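PDB 6EVG: multi-copper Oxidase CueO from Ochrobactrum, which probably couples the one-electron oxidation of phenolic and related substrates to the reduction of dioxygen to water, with activity towards lignin model compounds and lignosulfonate. Local coordinates for residues 229-234 and 294-299; 446-449 and 453-456. All coordinates share one frame; numbering follows the deposited sequence.

Contact 1: residues 229-234 and 294-299; sequences NARNFH and DDLHLM
L296 brings its CD1 methyl obliquely towards the guanidinium of R231, ending 4.4 Å from R231 NH1. The arginine's charge is engaged elsewhere: NE forms a salt bridge with D177, while NH1 and NH2 bond to the carbonyl oxygens of G288 and G200. Leucine suits this place because it offers no competing polar group to a guanidinium that already has its partners.

Two residues on, L298 points to the same side of its strand, and its CD2 meets CE1 of F233 at 4.0 Å, again obliquely to the ring. F233 has CG beside its backbone N (chi1 -67°), which swings the ring end towards the leucine, and CG of R231 lies 4.2 Å above one ring face, displaced from its centre. Strand 282-287 runs between the segments, so the alpha carbons of F233 and L298 remain 10.0 Å apart and side chains alone bridge the gap. L175 touches F233 and L203 touches L298, from the facing sheet of a cupredoxin-type beta sandwich. Backbone bonds of H234 with Y287, L296 with T286 and L298 with L284 hold both segments to strand 282-287, so dispersion only has to fill in between side chains.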
ATOM      1  N   ASN A 229      -4.437  -8.596   1.991  1.00  8.20           N
ATOM      2  CA  ASN A 229      -5.587  -8.176   2.785  1.00  8.53           C
ATOM      3  C   ASN A 229      -5.229  -7.801   4.203  1.00  7.88           C
ATOM      4  O   ASN A 229      -5.851  -6.926   4.793  1.00  9.26           O
ATOM      5  CB  ASN A 229      -6.654  -9.281   2.810  1.00  8.66           C
ATOM      6  CG  ASN A 229      -7.491  -9.331   1.554  1.00  8.82           C
ATOM      7  OD1 ASN A 229      -6.980  -9.272   0.434  1.00  9.90           O
ATOM      8  ND2 ASN A 229      -8.824  -9.445   1.742  1.00  9.92           N
ATOM      9  N   ALA A 230      -4.283  -8.552   4.774  1.00  7.73           N
ATOM     10  CA  ALA A 230      -4.073  -8.497   6.243  1.00  8.27           C
ATOM     11  C   ALA A 230      -2.664  -8.828   6.690  1.00  8.20           C
ATOM     12  O   ALA A 230      -2.200  -8.265   7.681  1.00  9.25           O
ATOM     13  CB  ALA A 230      -5.052  -9.400   6.971  1.00  9.19           C
ATOM     14  N   ARG A 231      -2.010  -9.774   6.032  1.00  8.14           N
ATOM     15  CA  ARG A 231      -0.704 -10.263   6.449  1.00  8.30           C
ATOM     16  C   ARG A 231       0.301  -9.128   6.504  1.00  7.99           C
ATOM     17  O   ARG A 231       0.410  -8.350   5.540  1.00  8.54           O
ATOM     18  CB  ARG A 231      -0.215 -11.302   5.468  1.00  9.23           C
ATOM     19  CG  ARG A 231       1.148 -11.889   5.766  1.00  9.71           C
ATOM     20  CD  ARG A 231       1.523 -13.033   4.852  1.00  9.74           C
ATOM     21  NE  ARG A 231       0.733 -14.223   5.060  1.00 10.14           N
ATOM     22  CZ  ARG A 231       1.036 -15.220   5.898  1.00 10.49           C
ATOM     23  NH1 ARG A 231       2.139 -15.147   6.642  1.00 12.77           N
ATOM     24  NH2 ARG A 231       0.269 -16.281   5.980  1.00 12.65           N
ATOM     25  N   ASN A 232       1.118  -9.079   7.562  1.00  8.14           N
ATOM     26  CA  ASN A 232       2.307  -8.242   7.629  1.00  8.33           C
ATOM     27  C   ASN A 232       3.498  -9.069   7.163  1.00  8.30           C
ATOM     28  O   ASN A 232       3.630 -10.263   7.500  1.00  9.61           O
ATOM     29  CB  ASN A 232       2.573  -7.753   9.028  1.00  8.92           C
ATOM     30  CG  ASN A 232       1.435  -6.926   9.568  1.00  9.02           C
ATOM     31  OD1 ASN A 232       0.957  -6.013   8.898  1.00  9.32           O
ATOM     32  ND2 ASN A 232       0.988  -7.232  10.795  1.00 11.22           N
ATOM     33  N   PHE A 233       4.378  -8.454   6.359  1.00  8.00           N
ATOM     34  CA  PHE A 233       5.603  -9.096   5.947  1.00  8.33           C
ATOM     35  C   PHE A 233       6.748  -8.543   6.760  1.00  9.13           C
ATOM     36  O   PHE A 233       6.762  -7.372   7.124  1.00  9.47           O
ATOM     37  CB  PHE A 233       5.848  -8.904   4.434  1.00  8.46           C
ATOM     38  CG  PHE A 233       4.847  -9.621   3.593  1.00  7.95           C
ATOM     39  CD1 PHE A 233       4.954 -10.944   3.291  1.00  9.40           C
ATOM     40  CD2 PHE A 233       3.713  -8.940   3.106  1.00  9.02           C
ATOM     41  CE1 PHE A 233       4.021 -11.617   2.529  1.00 10.21           C
ATOM     42  CE2 PHE A 233       2.744  -9.617   2.392  1.00  9.44           C
ATOM     43  CZ  PHE A 233       2.896 -10.937   2.084  1.00  9.41           C
ATOM     44  N   HIS A 234       7.757  -9.405   7.042  1.00  8.48           N
ATOM     45  CA  HIS A 234       8.911  -9.003   7.833  1.00  8.78           C
ATOM     46  C   HIS A 234      10.101  -9.603   7.057  1.00  8.42           C
ATOM     47  O   HIS A 234      10.455 -10.772   7.299  1.00  9.10           O
ATOM     48  CB  HIS A 234       8.817  -9.539   9.267  1.00  9.77           C
ATOM     49  CG  HIS A 234       7.547  -9.215   9.971  1.00 10.80           C
ATOM     50  ND1 HIS A 234       7.293  -7.983  10.551  1.00 12.08           N
ATOM     51  CD2 HIS A 234       6.453  -9.979  10.175  1.00 11.61           C
ATOM     52  CE1 HIS A 234       6.070  -8.019  11.087  1.00 12.82           C
ATOM     53  NE2 HIS A 234       5.548  -9.225  10.881  1.00 12.58           N
ATOM     54  N   ASP A 294       8.817 -19.126  11.878  1.00 15.30           N
ATOM     55  CA  ASP A 294       9.793 -19.597  10.900  1.00 14.64           C
ATOM     56  C   ASP A 294       9.663 -18.755   9.633  1.00 12.92           C
ATOM     57  O   ASP A 294       8.578 -18.440   9.145  1.00 14.96           O
ATOM     58  CB  ASP A 294       9.507 -21.059  10.511  1.00 17.24           C
ATOM     59  CG  ASP A 294       9.663 -22.043  11.611  1.00 23.12           C
ATOM     60  OD1 ASP A 294      10.784 -22.422  11.957  1.00 24.02           O
ATOM     61  OD2 ASP A 294       8.640 -22.592  12.005  1.00 35.47           O
ATOM     62  N   ASP A 295      10.810 -18.448   9.055  1.00 11.80           N
ATOM     63  CA  ASP A 295      10.829 -17.772   7.745  1.00 11.10           C
ATOM     64  C   ASP A 295      10.216 -18.643   6.664  1.00 11.40           C
ATOM     65  O   ASP A 295      10.465 -19.855   6.565  1.00 13.46           O
ATOM     66  CB  ASP A 295      12.267 -17.388   7.374  1.00 11.58           C
ATOM     67  CG  ASP A 295      12.706 -16.051   7.916  1.00 11.68           C
ATOM     68  OD1 ASP A 295      11.913 -15.114   7.857  1.00 14.31           O
ATOM     69  OD2 ASP A 295      13.942 -15.892   8.287  1.00 12.42           O
ATOM     70  N   LEU A 296       9.465 -17.970   5.799  1.00 10.40           N
ATOM     71  CA  LEU A 296       8.854 -18.528   4.602  1.00 10.69           C
ATOM     72  C   LEU A 296       9.511 -17.892   3.366  1.00  9.76           C
ATOM     73  O   LEU A 296       9.845 -16.707   3.373  1.00 10.65           O
ATOM     74  CB  LEU A 296       7.351 -18.231   4.586  1.00 11.50           C
ATOM     75  CG  LEU A 296       6.547 -18.732   5.772  1.00 13.65           C
ATOM     76  CD1 LEU A 296       5.102 -18.273   5.663  1.00 15.66           C
ATOM     77  CD2 LEU A 296       6.640 -20.223   5.905  1.00 18.06           C
ATOM     78  N   HIS A 297       9.637 -18.687   2.312  1.00 10.77           N
ATOM     79  CA  HIS A 297      10.218 -18.226   1.056  1.00 10.81           C
ATOM     80  C   HIS A 297       9.230 -17.300   0.303  1.00 10.51           C
ATOM     81  O   HIS A 297       8.053 -17.654   0.115  1.00 12.10           O
ATOM     82  CB  HIS A 297      10.518 -19.426   0.178  1.00 11.57           C
ATOM     83  CG  HIS A 297      11.223 -19.094  -1.086  1.00 11.71           C
ATOM     84  ND1 HIS A 297      12.573 -18.853  -1.152  1.00 13.62           N
ATOM     85  CD2 HIS A 297      10.744 -18.970  -2.347  1.00 11.66           C
ATOM     86  CE1 HIS A 297      12.880 -18.586  -2.420  1.00 12.22           C
ATOM     87  NE2 HIS A 297      11.796 -18.664  -3.163  1.00 12.27           N
ATOM     88  N   LEU A 298       9.734 -16.153  -0.140  1.00  9.59           N
ATOM     89  CA  LEU A 298       9.015 -15.288  -1.066  1.00  9.15           C
ATOM     90  C   LEU A 298       9.462 -15.446  -2.506  1.00  8.92           C
ATOM     91  O   LEU A 298       8.659 -15.651  -3.399  1.00  9.90           O
ATOM     92  CB  LEU A 298       9.108 -13.817  -0.644  1.00  9.07           C
ATOM     93  CG  LEU A 298       8.203 -13.445   0.551  1.00 10.56           C
ATOM     94  CD1 LEU A 298       8.643 -12.138   1.163  1.00 10.96           C
ATOM     95  CD2 LEU A 298       6.755 -13.279   0.049  1.00 12.73           C
ATOM     96  N   MET A 299      10.777 -15.278  -2.762  1.00  9.28           N
ATOM     97  CA  MET A 299      11.302 -15.302  -4.110  1.00  9.18           C
ATOM     98  C   MET A 299      12.813 -15.448  -4.077  1.00  9.36           C
ATOM     99  O   MET A 299      13.413 -15.340  -2.989  1.00 10.06           O
ATOM    100  CB  MET A 299      10.917 -14.025  -4.882  1.00  9.08           C
ATOM    101  CG  MET A 299      11.517 -12.773  -4.302  1.00  9.92           C
ATOM    102  SD  MET A 299      11.224 -11.291  -5.278  1.00 10.28           S
ATOM    103  CE  MET A 299      12.188 -11.615  -6.718  1.00 12.30           C
TER

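Contact 2: residues 446-449 and 453-456; sequences LSLN and PPAH
L448 sets CG beside its backbone N (chi1 -60°) and then extends its chain (chi2 166°), which carries CD1 out from the strand to P453. The setting is a cupredoxin-type beta sandwich: strand 442-448 is an outermost strand of its sheet, and just before its end a classic beta bulge places both L446 and S447 opposite E471. After three intervening residues the chain returns to the strand at P453 and then leads away from it, roughly at a right angle, without a hydrogen bond between the two segments. P453 suits this place because it has no N-H to offer the strand and gives L448 CD1 a rigid apolar ring to lie against. The closest alpha carbons of the two segments, those of S447 and P453, are 5.8 Å apart.

The leucine and the first proline cross at about a right angle, with L448 CD1 4.1 Å from P453 CB. The same methyl also reaches the next ring, 4.4 Å from P454 CD, so a single branch lies against two consecutive prolines. P454 packs on E257 just before the 3-10 segment that begins at A455, in which H456 ND1 hydrogen-bonds to E257 OE1, joining this loop to strand 251-259.

At the other end of the contact the backbone does the work. L446 turns its CB away from the prolines, and its side chain touches P324 and L473. Beside its carbonyl, nearly at right angles to the C=O bond, lies P453 CD, the ring carbon bonded to the proline nitrogen, 3.5 Å from L446 O.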
ATOM      1  N   LEU A 446       5.877  10.551  15.048  1.00 10.84           N
ATOM      2  CA  LEU A 446       6.604  11.156  16.184  1.00 11.06           C
ATOM      3  C   LEU A 446       7.133  10.169  17.151  1.00 11.09           C
ATOM      4  O   LEU A 446       8.259  10.328  17.663  1.00 13.37           O
ATOM      5  CB  LEU A 446       5.689  12.158  16.922  1.00 12.31           C
ATOM      6  CG  LEU A 446       5.141  13.300  16.121  1.00 11.91           C
ATOM      7  CD1 LEU A 446       4.161  14.087  16.962  1.00 14.07           C
ATOM      8  CD2 LEU A 446       6.196  14.215  15.546  1.00 14.88           C
ATOM      9  N   SER A 447       6.403   9.134  17.443  1.00 11.78           N
ATOM     10  CA  SER A 447       6.787   8.132  18.441  1.00 12.58           C
ATOM     11  C   SER A 447       6.062   6.829  18.189  1.00 11.46           C
ATOM     12  O   SER A 447       4.903   6.848  17.713  1.00 12.18           O
ATOM     13  CB  SER A 447       6.552   8.638  19.855  1.00 15.59           C
ATOM     14  OG  SER A 447       5.196   8.708  20.189  1.00 20.48           O
ATOM     15  N   LEU A 448       6.699   5.733  18.546  1.00 11.86           N
ATOM     16  CA  LEU A 448       6.142   4.391  18.524  1.00 11.78           C
ATOM     17  C   LEU A 448       6.445   3.813  19.904  1.00 11.76           C
ATOM     18  O   LEU A 448       7.612   3.629  20.260  1.00 13.22           O
ATOM     19  CB  LEU A 448       6.802   3.544  17.432  1.00 12.58           C
ATOM     20  CG  LEU A 448       6.637   4.076  16.000  1.00 12.21           C
ATOM     21  CD1 LEU A 448       7.600   3.384  15.068  1.00 13.03           C
ATOM     22  CD2 LEU A 448       5.214   3.920  15.538  1.00 12.99           C
ATOM     23  N   ASN A 449       5.425   3.553  20.704  1.00 12.70           N
ATOM     24  CA  ASN A 449       5.624   3.022  22.052  1.00 13.76           C
ATOM     25  C   ASN A 449       6.609   3.860  22.858  1.00 14.81           C
ATOM     26  O   ASN A 449       7.444   3.295  23.614  1.00 16.48           O
ATOM     27  CB  ASN A 449       5.904   1.533  22.031  1.00 14.14           C
ATOM     28  CG  ASN A 449       4.727   0.786  21.520  1.00 14.40           C
ATOM     29  OD1 ASN A 449       3.585   0.936  22.004  1.00 15.79           O
ATOM     30  ND2 ASN A 449       4.965   0.027  20.443  1.00 17.33           N
ATOM     31  N   PRO A 453      10.785   7.094  15.935  1.00 12.97           N
ATOM     32  CA  PRO A 453      10.870   6.025  14.971  1.00 12.18           C
ATOM     33  C   PRO A 453      12.266   5.872  14.436  1.00 12.65           C
ATOM     34  O   PRO A 453      13.047   6.849  14.409  1.00 13.86           O
ATOM     35  CB  PRO A 453       9.930   6.485  13.844  1.00 13.31           C
ATOM     36  CG  PRO A 453       9.905   7.939  13.930  1.00 13.47           C
ATOM     37  CD  PRO A 453      10.001   8.228  15.414  1.00 13.81           C
ATOM     38  N   PRO A 454      12.604   4.689  13.923  1.00 12.89           N
ATOM     39  CA  PRO A 454      13.895   4.525  13.195  1.00 13.40           C
ATOM     40  C   PRO A 454      13.852   5.406  11.955  1.00 12.11           C
ATOM     41  O   PRO A 454      12.785   5.730  11.420  1.00 11.83           O
ATOM     42  CB  PRO A 454      13.938   3.041  12.863  1.00 14.93           C
ATOM     43  CG  PRO A 454      12.524   2.687  12.763  1.00 14.17           C
ATOM     44  CD  PRO A 454      11.782   3.483  13.808  1.00 13.43           C
ATOM     45  N   ALA A 455      15.038   5.701  11.425  1.00 12.95           N
ATOM     46  CA  ALA A 455      15.154   6.580  10.280  1.00 11.91           C
ATOM     47  C   ALA A 455      14.283   6.142   9.083  1.00 10.95           C
ATOM     48  O   ALA A 455      13.637   6.968   8.436  1.00 11.46           O
ATOM     49  CB  ALA A 455      16.611   6.723   9.817  1.00 13.93           C
ATOM     50  N   HIS A 456      14.255   4.838   8.809  1.00 10.67           N
ATOM     51  CA  HIS A 456      13.510   4.356   7.657  1.00 10.90           C
ATOM     52  C   HIS A 456      11.992   4.625   7.753  1.00  9.79           C
ATOM     53  O   HIS A 456      11.303   4.580   6.703  1.00 10.53           O
ATOM     54  CB  HIS A 456      13.802   2.904   7.327  1.00 10.85           C
ATOM     55  CG  HIS A 456      13.218   1.867   8.237  1.00 11.25           C
ATOM     56  ND1 HIS A 456      13.770   1.523   9.457  1.00 11.73           N
ATOM     57  CD2 HIS A 456      12.204   0.985   8.063  1.00 10.94           C
ATOM     58  CE1 HIS A 456      13.123   0.487   9.972  1.00 11.45           C
ATOM     59  NE2 HIS A 456      12.138   0.143   9.161  1.00 12.26           N
TER

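How the contacts relate
Contact 1 closes before contact 2 opens along the chain; their centres are 22 Å apart and their nearest atoms about 9 Å. They belong to different cupredoxin-like domains and share no sheet. Strands 233-237 and 295-303 flank strand 282-287 in the middle domain, whereas strand 442-448 edges a sheet of the last domain, whose other sheet carries copper ligands H434 and C490. Contact 1 is buried inside a sandwich; contact 2 lies at the surface. Still, the loop of contact 2 reaches strand 251-259, in the sheet facing that of contact 1, linking the copper-bearing domain to its neighbour.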